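Long-range contacts in aryl acylamidase (bacterium CSBL00001, PDB 4YJ6), which probably hydrolyses the amide bond of N-acylated arylamines, as an enzyme of the amidase signature family: residues N152-D157 with G453-M458; G186-P191 with G225-T230; K269-T274 with L300-E305; L376-V381 with T436-H441. All blocks are in the same frame, centred on the assembly; numbering follows the deposited sequence.

Interaction 1 (N152-D157 with G453-M458); sequences NPFNLD and GLPAGM
F154 and P455 make the tight half of this contact. The CG of P455 sits almost straight above the middle of the phenyl ring, 3.7 Å from the centroid of F154 and 10° off the ring normal, a CH-pi contact over the face. The ring reaches this spot because CG of F154 lies anti to its carbonyl carbon (chi1 -82°). Beside it L454 offers a single methyl: its CD2 lies 4.0 Å from CB of N155 and slightly farther from CB of F154. The loop is held in shape by its own bonds. A type I turn runs from N152 to N155, and N of F154 bonds to OD1 of N152 at 2.9 Å, an Asx turn. Toward N155 and G453, both partly exposed, the packing gives way to solvent. No direct hydrogen bond joins the segments; one water donates to O of F154 and O of G453, each at 2.7 Å. L450, I489 and P490 also touch F154. The aromatic side chain from a type I turn thus lies on a proline where the chain passes from strand 443-451 into its antiparallel neighbour 454-462 in the large mixed sheet of the amidase fold.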
loop_
_atom_site.group_PDB
_atom_site.type_symbol
_atom_site.label_atom_id
_atom_site.label_comp_id
_atom_site.label_asym_id
_atom_site.label_seq_id
_atom_site.Cartn_x
_atom_site.Cartn_y
_atom_site.Cartn_z
ATOM N N ASN A 152 -0.699 -14.277 -5.958
ATOM C CA ASN A 152 -0.970 -14.337 -4.543
ATOM C C ASN A 152 -0.279 -15.532 -3.890
ATOM O O ASN A 152 -0.555 -16.673 -4.300
ATOM C CB ASN A 152 -2.495 -14.470 -4.347
ATOM C CG ASN A 152 -2.923 -14.065 -2.976
ATOM O OD1 ASN A 152 -2.357 -14.538 -1.988
ATOM N ND2 ASN A 152 -3.881 -13.129 -2.890
ATOM N N PRO A 153 0.602 -15.301 -2.879
ATOM C CA PRO A 153 1.263 -16.440 -2.225
ATOM C C PRO A 153 0.284 -17.425 -1.609
ATOM O O PRO A 153 0.671 -18.551 -1.325
ATOM C CB PRO A 153 2.114 -15.787 -1.114
ATOM C CG PRO A 153 2.348 -14.364 -1.627
ATOM C CD PRO A 153 1.052 -14.010 -2.309
ATOM N N PHE A 154 -0.956 -17.006 -1.361
ATOM C CA PHE A 154 -1.939 -17.950 -0.792
ATOM C C PHE A 154 -2.534 -18.888 -1.847
ATOM O O PHE A 154 -3.115 -19.923 -1.505
ATOM C CB PHE A 154 -3.043 -17.183 -0.053
ATOM C CG PHE A 154 -2.644 -16.798 1.319
ATOM C CD1 PHE A 154 -3.054 -17.527 2.417
ATOM C CD2 PHE A 154 -1.777 -15.734 1.504
ATOM C CE1 PHE A 154 -2.629 -17.195 3.679
ATOM C CE2 PHE A 154 -1.336 -15.397 2.744
ATOM C CZ PHE A 154 -1.743 -16.111 3.840
ATOM N N ASN A 155 -2.435 -18.502 -3.109
ATOM C CA ASN A 155 -2.865 -19.330 -4.232
ATOM C C ASN A 155 -2.463 -18.614 -5.512
ATOM O O ASN A 155 -3.039 -17.596 -5.892
ATOM C CB ASN A 155 -4.389 -19.585 -4.186
ATOM C CG ASN A 155 -4.849 -20.507 -5.303
ATOM O OD1 ASN A 155 -4.209 -20.591 -6.347
ATOM N ND2 ASN A 155 -5.961 -21.202 -5.081
ATOM N N LEU A 156 -1.424 -19.118 -6.183
ATOM C CA LEU A 156 -0.871 -18.403 -7.334
ATOM C C LEU A 156 -1.825 -18.256 -8.527
ATOM O O LEU A 156 -1.538 -17.526 -9.439
ATOM C CB LEU A 156 0.476 -19.031 -7.790
ATOM C CG LEU A 156 1.703 -18.634 -6.950
ATOM C CD1 LEU A 156 1.515 -19.019 -5.496
ATOM C CD2 LEU A 156 2.917 -19.335 -7.517
ATOM N N ASP A 157 -2.961 -18.942 -8.519
ATOM C CA ASP A 157 -3.959 -18.737 -9.576
ATOM C C ASP A 157 -4.648 -17.388 -9.408
ATOM O O ASP A 157 -5.320 -16.923 -10.318
ATOM C CB ASP A 157 -5.031 -19.848 -9.534
ATOM C CG ASP A 157 -4.495 -21.217 -9.981
ATOM O OD1 ASP A 157 -3.488 -21.259 -10.712
ATOM O OD2 ASP A 157 -5.113 -22.239 -9.597
ATOM N N GLY A 453 -9.928 -20.171 1.990
ATOM C CA GLY A 453 -8.489 -20.281 1.837
ATOM C C GLY A 453 -7.792 -18.980 1.426
ATOM O O GLY A 453 -6.572 -18.954 1.315
ATOM N N LEU A 454 -8.559 -17.909 1.207
ATOM C CA LEU A 454 -7.985 -16.644 0.733
ATOM C C LEU A 454 -8.183 -15.527 1.782
ATOM O O LEU A 454 -9.172 -15.485 2.511
ATOM C CB LEU A 454 -8.611 -16.224 -0.590
ATOM C CG LEU A 454 -8.337 -17.112 -1.805
ATOM C CD1 LEU A 454 -9.020 -16.502 -3.015
ATOM C CD2 LEU A 454 -6.819 -17.256 -2.001
ATOM N N PRO A 455 -7.207 -14.619 1.875
ATOM C CA PRO A 455 -7.316 -13.633 2.946
ATOM C C PRO A 455 -8.336 -12.545 2.675
ATOM O O PRO A 455 -8.594 -12.193 1.520
ATOM C CB PRO A 455 -5.907 -12.981 2.968
ATOM C CG PRO A 455 -4.989 -14.050 2.351
ATOM C CD PRO A 455 -5.860 -14.658 1.268
ATOM N N ALA A 456 -8.858 -11.980 3.749
ATOM C CA ALA A 456 -9.687 -10.769 3.668
ATOM C C ALA A 456 -9.266 -9.824 4.777
ATOM O O ALA A 456 -8.946 -10.256 5.883
ATOM C CB ALA A 456 -11.210 -11.104 3.845
ATOM N N GLY A 457 -9.341 -8.519 4.511
ATOM C CA GLY A 457 -8.945 -7.551 5.508
ATOM C C GLY A 457 -10.052 -6.713 6.117
ATOM O O GLY A 457 -11.123 -6.504 5.521
HETATM N N MSE A 458 -9.787 -6.238 7.331
HETATM C CA MSE A 458 -10.636 -5.223 7.943
HETATM C C MSE A 458 -9.884 -3.899 8.030
HETATM O O MSE A 458 -8.710 -3.878 8.381
HETATM C CB MSE A 458 -11.007 -5.649 9.352
HETATM C CG MSE A 458 -11.570 -4.498 10.124
HETATM SE SE MSE A 458 -12.284 -5.252 11.781
HETATM C CE MSE A 458 -10.633 -5.516 12.683
HETATM O O HOH W 1 -5.196 -20.781 -0.070
#

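Interaction 2 (G186-P191 with G225-T230); sequences GSIRIP and GPITRT. With PO4 (phosphate ion), chain B.
I188 lies against G225 of strand 223-228 and against I227, and most of what joins the segments is apolar. Its CD1 rests on bare backbone, 3.4 Å from N of G225, where the absence of a side chain lets the methyl come so near. Its CG2 branch, anti to the backbone N (chi1 -75° for CG1), meets CG1 of I227 at 4.2 Å. The CD1 of I227 comes within 3.5 Å of O of I188, a buried carbonyl oxygen with no hydrogen-bond partner in the model.

No hydrogen bond joins the two segments; other polar atoms of 186-191 are held within the segment, by D183, S163 and S164, and by a phosphate ion, probably from the crystallisation liquor. O of G186 is gripped from opposite faces of its plane by the amides of R189 and I190, each N lying 2.8 Å from that oxygen. OG of S187 donates to O3 of the phosphate over 2.6 Å; S163, G184 and G185 also bind this ion. The sequence fits the amidase signature, so S187 is probably the family's nucleophilic serine.

The contact sets 186-191 beside strand 223-228, with helix 165-172 meeting P191 and I227, and helix 231-241 packing on P226.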
loop_
_atom_site.group_PDB
_atom_site.type_symbol
_atom_site.label_atom_id
_atom_site.label_comp_id
_atom_site.label_asym_id
_atom_site.label_seq_id
_atom_site.Cartn_x
_atom_site.Cartn_y
_atom_site.Cartn_z
ATOM N N GLY A 186 -6.110 3.430 -2.312
ATOM C CA GLY A 186 -6.110 2.320 -1.393
ATOM C C GLY A 186 -4.896 1.408 -1.474
ATOM O O GLY A 186 -4.842 0.417 -0.762
ATOM N N SER A 187 -3.898 1.752 -2.277
ATOM C CA SER A 187 -2.966 0.713 -2.707
ATOM C C SER A 187 -1.880 0.234 -1.748
ATOM O O SER A 187 -1.146 -0.679 -2.090
ATOM C CB SER A 187 -2.370 1.116 -4.044
ATOM O OG SER A 187 -3.414 1.028 -5.021
ATOM N N ILE A 188 -1.772 0.810 -0.551
ATOM C CA ILE A 188 -1.009 0.166 0.519
ATOM C C ILE A 188 -1.872 -0.941 1.134
ATOM O O ILE A 188 -1.371 -1.969 1.610
ATOM C CB ILE A 188 -0.675 1.206 1.609
ATOM C CG1 ILE A 188 0.443 2.131 1.100
ATOM C CG2 ILE A 188 -0.227 0.541 2.929
ATOM C CD1 ILE A 188 0.469 3.448 1.882
ATOM N N ARG A 189 -3.181 -0.704 1.135
ATOM C CA ARG A 189 -4.124 -1.472 1.926
ATOM C C ARG A 189 -4.792 -2.591 1.123
ATOM O O ARG A 189 -5.079 -3.664 1.666
ATOM C CB ARG A 189 -5.216 -0.503 2.475
ATOM C CG ARG A 189 -4.596 0.542 3.435
ATOM C CD ARG A 189 -5.544 1.724 3.704
ATOM N NE ARG A 189 -5.571 2.624 2.552
ATOM C CZ ARG A 189 -6.598 3.451 2.293
ATOM N NH1 ARG A 189 -7.708 3.421 3.050
ATOM N NH2 ARG A 189 -6.532 4.272 1.269
ATOM N N ILE A 190 -5.081 -2.318 -0.142
ATOM C CA ILE A 190 -5.771 -3.282 -1.026
ATOM C C ILE A 190 -5.003 -4.614 -1.119
ATOM O O ILE A 190 -5.546 -5.667 -0.784
ATOM C CB ILE A 190 -5.947 -2.688 -2.428
ATOM C CG1 ILE A 190 -6.916 -1.496 -2.390
ATOM C CG2 ILE A 190 -6.483 -3.736 -3.409
ATOM C CD1 ILE A 190 -6.718 -0.550 -3.582
ATOM N N PRO A 191 -3.710 -4.570 -1.489
ATOM C CA PRO A 191 -3.020 -5.857 -1.604
ATOM C C PRO A 191 -2.709 -6.455 -0.253
ATOM O O PRO A 191 -2.576 -7.690 -0.170
ATOM C CB PRO A 191 -1.740 -5.497 -2.389
ATOM C CG PRO A 191 -1.502 -4.045 -2.032
ATOM C CD PRO A 191 -2.888 -3.452 -1.972
ATOM N N GLY A 225 3.762 4.280 2.424
ATOM C CA GLY A 225 3.736 3.629 3.725
ATOM C C GLY A 225 4.126 2.168 3.615
ATOM O O GLY A 225 4.304 1.651 2.528
ATOM N N PRO A 226 4.251 1.508 4.765
ATOM C CA PRO A 226 4.764 0.145 4.855
ATOM C C PRO A 226 3.686 -0.936 4.760
ATOM O O PRO A 226 2.562 -0.737 5.235
ATOM C CB PRO A 226 5.403 0.123 6.236
ATOM C CG PRO A 226 4.474 0.990 7.055
ATOM C CD PRO A 226 4.027 2.101 6.088
ATOM N N ILE A 227 4.068 -2.068 4.166
ATOM C CA ILE A 227 3.317 -3.316 4.291
ATOM C C ILE A 227 4.198 -4.291 5.075
ATOM O O ILE A 227 5.359 -4.453 4.740
ATOM C CB ILE A 227 2.973 -3.863 2.898
ATOM C CG1 ILE A 227 2.065 -2.861 2.182
ATOM C CG2 ILE A 227 2.292 -5.291 2.989
ATOM C CD1 ILE A 227 1.799 -3.187 0.699
ATOM N N THR A 228 3.660 -4.892 6.139
ATOM C CA THR A 228 4.463 -5.739 7.037
ATOM C C THR A 228 3.647 -6.972 7.443
ATOM O O THR A 228 2.490 -7.102 7.075
ATOM C CB THR A 228 4.810 -5.001 8.344
ATOM O OG1 THR A 228 3.598 -4.598 8.997
ATOM C CG2 THR A 228 5.663 -3.757 8.071
ATOM N N ARG A 229 4.237 -7.869 8.231
ATOM C CA ARG A 229 3.473 -8.996 8.771
ATOM C C ARG A 229 3.072 -8.729 10.203
ATOM O O ARG A 229 2.162 -9.395 10.709
ATOM C CB ARG A 229 4.272 -10.317 8.710
ATOM C CG ARG A 229 4.493 -10.812 7.255
ATOM C CD ARG A 229 5.198 -12.176 7.167
ATOM N NE ARG A 229 6.524 -12.104 7.763
ATOM C CZ ARG A 229 7.619 -11.684 7.121
ATOM N NH1 ARG A 229 7.589 -11.366 5.827
ATOM N NH2 ARG A 229 8.755 -11.620 7.789
ATOM N N THR A 230 3.750 -7.801 10.879
ATOM C CA THR A 230 3.397 -7.448 12.261
ATOM C C THR A 230 3.158 -5.962 12.403
ATOM O O THR A 230 3.724 -5.152 11.668
ATOM C CB THR A 230 4.499 -7.794 13.280
ATOM O OG1 THR A 230 5.626 -6.889 13.124
ATOM C CG2 THR A 230 4.972 -9.225 13.088
HETATM P P PO4 B . -3.284 3.916 -6.500
HETATM O O1 PO4 B . -4.286 3.198 -7.425
HETATM O O2 PO4 B . -3.462 5.381 -6.816
HETATM O O3 PO4 B . -3.672 3.612 -5.094
HETATM O O4 PO4 B . -1.855 3.521 -6.783
#

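Interaction 3 (K269-T274 with L300-E305); sequences KKIGLT and LGAHVE
V304 fits as a two-pronged bump between I271 and L273 of the neighbouring strand. Its CG2 leans toward CB of I271, at 4.1 Å, while CG1, anti to the backbone N (chi1 180°), turns the other way and meets CB of L273 at 4.0 Å. Two residues before V304, the small methyl of A302 receives the far end of I271, with CD1 of I271 3.6 Å from CB of A302.

The opposite face carries K270, H303 and E305. G272, paired with E305, puts no side chain there. K270 bends at its last two torsions (chi3 41°, chi4 63°) and arches back over the strands, bringing NZ to 3.7 Å from OE1 of E305, a long salt bridge. A water lies under this arch, accepting from NZ of K270 and donating to OE1 of E305 and, weakly, to O of H303.

Backbone bonds hold the two parallel strands in register: N of H303 to O of K269 (2.9 Å), N of I271 to O of H303 (2.7 Å), N of E305 to O of I271 (3.0 Å) and, more bent, N of L273 to O of E305.

The strands belong to the beta-alpha-beta unit whose helix 284-299 ends in a Schellman motif at G301 and lays A294, F297 and T298 on the apolar face. Strand 394-398 flanks 270-273 on its other side, leaving 303-306 at the sheet's edge.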
loop_
_atom_site.group_PDB
_atom_site.type_symbol
_atom_site.label_atom_id
_atom_site.label_comp_id
_atom_site.label_asym_id
_atom_site.label_seq_id
_atom_site.Cartn_x
_atom_site.Cartn_y
_atom_site.Cartn_z
ATOM N N LYS A 269 -12.680 2.770 24.362
ATOM C CA LYS A 269 -12.858 3.448 23.082
ATOM C C LYS A 269 -14.237 3.208 22.516
ATOM O O LYS A 269 -14.820 2.154 22.738
ATOM C CB LYS A 269 -11.802 2.971 22.079
ATOM C CG LYS A 269 -10.375 3.375 22.491
ATOM C CD LYS A 269 -10.208 4.908 22.581
ATOM C CE LYS A 269 -8.721 5.270 22.788
ATOM N NZ LYS A 269 -8.580 6.714 23.060
ATOM N N LYS A 270 -14.739 4.191 21.770
ATOM C CA LYS A 270 -16.047 4.116 21.125
ATOM C C LYS A 270 -15.793 3.871 19.667
ATOM O O LYS A 270 -15.132 4.671 18.989
ATOM C CB LYS A 270 -16.812 5.424 21.263
ATOM C CG LYS A 270 -17.293 5.726 22.654
ATOM C CD LYS A 270 -18.364 6.839 22.628
ATOM C CE LYS A 270 -19.396 6.698 21.442
ATOM N NZ LYS A 270 -20.277 5.446 21.459
ATOM N N ILE A 271 -16.269 2.750 19.178
ATOM C CA ILE A 271 -15.882 2.306 17.848
ATOM C C ILE A 271 -17.135 2.186 16.999
ATOM O O ILE A 271 -18.106 1.540 17.416
ATOM C CB ILE A 271 -15.187 0.968 17.922
ATOM C CG1 ILE A 271 -13.905 1.098 18.787
ATOM C CG2 ILE A 271 -14.843 0.455 16.500
ATOM C CD1 ILE A 271 -13.053 -0.186 18.855
ATOM N N GLY A 272 -17.123 2.814 15.827
ATOM C CA GLY A 272 -18.224 2.671 14.886
ATOM C C GLY A 272 -17.909 1.572 13.890
ATOM O O GLY A 272 -16.740 1.297 13.633
ATOM N N LEU A 273 -18.953 0.879 13.408
ATOM C CA LEU A 273 -18.775 -0.254 12.489
ATOM C C LEU A 273 -19.691 -0.055 11.279
ATOM O O LEU A 273 -20.863 0.314 11.427
ATOM C CB LEU A 273 -19.154 -1.565 13.213
ATOM C CG LEU A 273 -19.224 -2.810 12.340
ATOM C CD1 LEU A 273 -17.870 -3.125 11.729
ATOM C CD2 LEU A 273 -19.758 -4.010 13.187
ATOM N N THR A 274 -19.156 -0.254 10.073
ATOM C CA THR A 274 -20.007 -0.308 8.876
ATOM C C THR A 274 -19.574 -1.484 8.028
ATOM O O THR A 274 -18.386 -1.768 7.930
ATOM C CB THR A 274 -19.922 0.983 8.054
ATOM O OG1 THR A 274 -20.752 0.860 6.893
ATOM C CG2 THR A 274 -18.429 1.317 7.641
ATOM N N LEU A 300 -12.217 -6.700 24.334
ATOM C CA LEU A 300 -11.112 -5.944 24.877
ATOM C C LEU A 300 -11.525 -4.672 25.616
ATOM O O LEU A 300 -10.683 -3.847 25.960
ATOM C CB LEU A 300 -10.135 -5.598 23.751
ATOM C CG LEU A 300 -9.593 -6.821 23.021
ATOM C CD1 LEU A 300 -8.790 -6.353 21.828
ATOM C CD2 LEU A 300 -8.709 -7.694 23.934
ATOM N N GLY A 301 -12.819 -4.499 25.843
ATOM C CA GLY A 301 -13.270 -3.358 26.609
ATOM C C GLY A 301 -13.646 -2.139 25.780
ATOM O O GLY A 301 -13.879 -1.089 26.343
ATOM N N ALA A 302 -13.701 -2.263 24.457
ATOM C CA ALA A 302 -14.225 -1.171 23.637
ATOM C C ALA A 302 -15.734 -1.321 23.453
ATOM O O ALA A 302 -16.289 -2.405 23.653
ATOM C CB ALA A 302 -13.525 -1.143 22.251
ATOM N N HIS A 303 -16.390 -0.243 23.042
ATOM C CA HIS A 303 -17.826 -0.282 22.753
ATOM C C HIS A 303 -17.995 -0.144 21.261
ATOM O O HIS A 303 -17.514 0.821 20.686
ATOM C CB HIS A 303 -18.526 0.856 23.484
ATOM C CG HIS A 303 -18.124 0.960 24.924
ATOM N ND1 HIS A 303 -17.148 1.833 25.369
ATOM C CD2 HIS A 303 -18.517 0.248 26.008
ATOM C CE1 HIS A 303 -16.981 1.675 26.672
ATOM N NE2 HIS A 303 -17.801 0.723 27.084
ATOM N N VAL A 304 -18.626 -1.126 20.634
ATOM C CA VAL A 304 -18.750 -1.124 19.177
ATOM C C VAL A 304 -20.228 -1.013 18.827
ATOM O O VAL A 304 -21.061 -1.719 19.427
ATOM C CB VAL A 304 -18.195 -2.422 18.557
ATOM C CG1 VAL A 304 -18.334 -2.407 17.036
ATOM C CG2 VAL A 304 -16.704 -2.649 18.956
ATOM N N GLU A 305 -20.559 -0.157 17.866
ATOM C CA GLU A 305 -21.942 -0.119 17.354
ATOM C C GLU A 305 -21.954 0.225 15.873
ATOM O O GLU A 305 -21.026 0.885 15.364
ATOM C CB GLU A 305 -22.797 0.873 18.151
ATOM C CG GLU A 305 -22.460 2.303 17.884
ATOM C CD GLU A 305 -23.117 3.300 18.869
ATOM O OE1 GLU A 305 -22.887 3.214 20.098
ATOM O OE2 GLU A 305 -23.810 4.209 18.400
HETATM O O HOH W 2 -19.740 2.636 20.365
#

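Interaction 4 (L376-V381 with T436-H441); sequences LLRTTV and TNFSGH
R378 supplies the one hydrogen bond across this contact, from NE to O of F438. It is 3.0 Å long and nearly straight (173° at the hydrogen), and the carbonyl oxygen lies in the guanidinium plane while NE sits on one of its lone pairs. The side chain reaches it by running fully extended, with CG anti to the backbone N (chi1 -175°). Since F438 belongs to the last turn of helix 434-439, the positive group may also be favoured by the partial negative charge at that helix end. Y221 adds a cation-pi contact to the same guanidinium.

Apolar packing lies beside this bond and gathers on F438. V381 brings CG1 to the ring edge, in its plane, 4.0 Å from CD2 of F438. L377 comes from another direction, its CD2 at 3.7 Å from CE2 of F438, and CG of R378 lies 3.8 Å from CB of F438. The arrangement is a helix-helix contact in which one face of the long helix 368-389 lies against the C-terminal end of a short helix; helix 315-339 packs alongside, with M325 touching both R378 and F438.

Beyond F438 the chain leaves helical angles at G440, and OG of S439 pairs with ND1 of H441 across that bend at 2.7 Å. ND2 of N437 turns away from helix 368-389 to bond with OD1 of D183 and O of Y221.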
loop_
_atom_site.group_PDB
_atom_site.type_symbol
_atom_site.label_atom_id
_atom_site.label_comp_id
_atom_site.label_asym_id
_atom_site.label_seq_id
_atom_site.Cartn_x
_atom_site.Cartn_y
_atom_site.Cartn_z
ATOM N N LEU A 376 -16.665 19.025 -4.784
ATOM C CA LEU A 376 -17.823 19.016 -3.888
ATOM C C LEU A 376 -18.120 17.599 -3.376
ATOM O O LEU A 376 -18.389 17.401 -2.211
ATOM C CB LEU A 376 -19.039 19.569 -4.652
ATOM C CG LEU A 376 -20.373 19.394 -3.893
ATOM C CD1 LEU A 376 -20.347 20.199 -2.592
ATOM C CD2 LEU A 376 -21.524 19.862 -4.779
ATOM N N LEU A 377 -18.047 16.610 -4.265
ATOM C CA LEU A 377 -18.238 15.216 -3.871
ATOM C C LEU A 377 -17.208 14.844 -2.799
ATOM O O LEU A 377 -17.542 14.270 -1.777
ATOM C CB LEU A 377 -18.150 14.285 -5.105
ATOM C CG LEU A 377 -18.317 12.765 -4.853
ATOM C CD1 LEU A 377 -18.851 12.042 -6.099
ATOM C CD2 LEU A 377 -16.985 12.099 -4.423
ATOM N N ARG A 378 -15.951 15.189 -3.050
ATOM C CA ARG A 378 -14.889 14.879 -2.121
ATOM C C ARG A 378 -15.143 15.530 -0.759
ATOM O O ARG A 378 -14.951 14.903 0.284
ATOM C CB ARG A 378 -13.539 15.369 -2.711
ATOM C CG ARG A 378 -12.344 14.986 -1.853
ATOM C CD ARG A 378 -11.078 15.531 -2.471
ATOM N NE ARG A 378 -9.904 15.131 -1.694
ATOM C CZ ARG A 378 -8.674 15.474 -2.025
ATOM N NH1 ARG A 378 -8.477 16.162 -3.141
ATOM N NH2 ARG A 378 -7.650 15.087 -1.270
ATOM N N THR A 379 -15.573 16.783 -0.786
ATOM C CA THR A 379 -15.863 17.524 0.447
ATOM C C THR A 379 -16.959 16.803 1.231
ATOM O O THR A 379 -16.878 16.622 2.428
ATOM C CB THR A 379 -16.347 18.956 0.129
ATOM O OG1 THR A 379 -15.312 19.685 -0.553
ATOM C CG2 THR A 379 -16.742 19.685 1.431
ATOM N N THR A 380 -17.982 16.358 0.517
ATOM C CA THR A 380 -19.109 15.670 1.135
ATOM C C THR A 380 -18.649 14.388 1.833
ATOM O O THR A 380 -19.057 14.087 2.969
ATOM C CB THR A 380 -20.181 15.367 0.080
ATOM O OG1 THR A 380 -20.607 16.614 -0.500
ATOM C CG2 THR A 380 -21.411 14.703 0.744
ATOM N N VAL A 381 -17.792 13.626 1.150
ATOM C CA VAL A 381 -17.273 12.405 1.758
ATOM C C VAL A 381 -16.423 12.698 2.981
ATOM O O VAL A 381 -16.550 12.028 3.994
ATOM C CB VAL A 381 -16.482 11.590 0.743
ATOM C CG1 VAL A 381 -15.697 10.414 1.427
ATOM C CG2 VAL A 381 -17.484 11.109 -0.322
ATOM N N THR A 436 -10.592 7.239 2.090
ATOM C CA THR A 436 -9.616 8.009 2.881
ATOM C C THR A 436 -8.601 8.719 1.989
ATOM O O THR A 436 -7.886 9.600 2.451
ATOM C CB THR A 436 -8.835 7.135 3.883
ATOM O OG1 THR A 436 -8.030 6.203 3.166
ATOM C CG2 THR A 436 -9.808 6.364 4.787
ATOM N N ASN A 437 -8.529 8.366 0.711
ATOM C CA ASN A 437 -7.787 9.222 -0.223
ATOM C C ASN A 437 -8.591 10.492 -0.525
ATOM O O ASN A 437 -8.033 11.513 -0.856
ATOM C CB ASN A 437 -7.453 8.472 -1.521
ATOM C CG ASN A 437 -6.659 7.221 -1.245
ATOM O OD1 ASN A 437 -7.237 6.147 -1.111
ATOM N ND2 ASN A 437 -5.336 7.351 -1.128
ATOM N N PHE A 438 -9.920 10.421 -0.424
ATOM C CA PHE A 438 -10.694 11.665 -0.439
ATOM C C PHE A 438 -10.531 12.441 0.867
ATOM O O PHE A 438 -10.407 13.670 0.851
ATOM C CB PHE A 438 -12.196 11.373 -0.572
ATOM C CG PHE A 438 -12.608 10.905 -1.937
ATOM C CD1 PHE A 438 -11.841 11.172 -3.059
ATOM C CD2 PHE A 438 -13.831 10.260 -2.090
ATOM C CE1 PHE A 438 -12.286 10.737 -4.346
ATOM C CE2 PHE A 438 -14.277 9.850 -3.345
ATOM C CZ PHE A 438 -13.515 10.093 -4.467
ATOM N N SER A 439 -10.523 11.736 2.006
ATOM C CA SER A 439 -10.706 12.417 3.283
ATOM C C SER A 439 -9.475 12.709 4.134
ATOM O O SER A 439 -9.525 13.638 4.956
ATOM C CB SER A 439 -11.729 11.648 4.145
ATOM O OG SER A 439 -11.145 10.468 4.686
ATOM N N GLY A 440 -8.398 11.928 3.944
ATOM C CA GLY A 440 -7.114 12.239 4.556
ATOM C C GLY A 440 -6.874 11.512 5.875
ATOM O O GLY A 440 -5.813 11.628 6.460
ATOM N N HIS A 441 -7.849 10.740 6.332
ATOM C CA HIS A 441 -7.739 10.013 7.611
ATOM C C HIS A 441 -6.756 8.876 7.519
ATOM O O HIS A 441 -6.682 8.234 6.493
ATOM C CB HIS A 441 -9.123 9.421 7.948
ATOM C CG HIS A 441 -10.146 10.464 8.219
ATOM N ND1 HIS A 441 -10.708 11.243 7.220
ATOM C CD2 HIS A 441 -10.672 10.907 9.387
ATOM C CE1 HIS A 441 -11.532 12.110 7.771
ATOM N NE2 HIS A 441 -11.521 11.939 9.084
#

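Interactions 2, 3 and 4 follow one another along the chain, and all three are nested inside the long loop closed by interaction 1. Interactions 1, 2 and 3 reach the same eight-stranded mixed sheet: interaction 2 near one end, at strand 223-228; interaction 1 in the interior, at 454-462; interaction 3 at the other edge, at 303-306. Their centres are about 14 Å (1 and 2) and about 27 Å (1 and 3) apart. Interaction 4 packs helices, its centre about 20 Å from that of interaction 2, yet the two touch: R189 reaches T436 and N437, and G186 approaches N437. Thus helix 434-439 links helix 368-389 to the segment 186-191 that holds the phosphate ion, probably the active-site region.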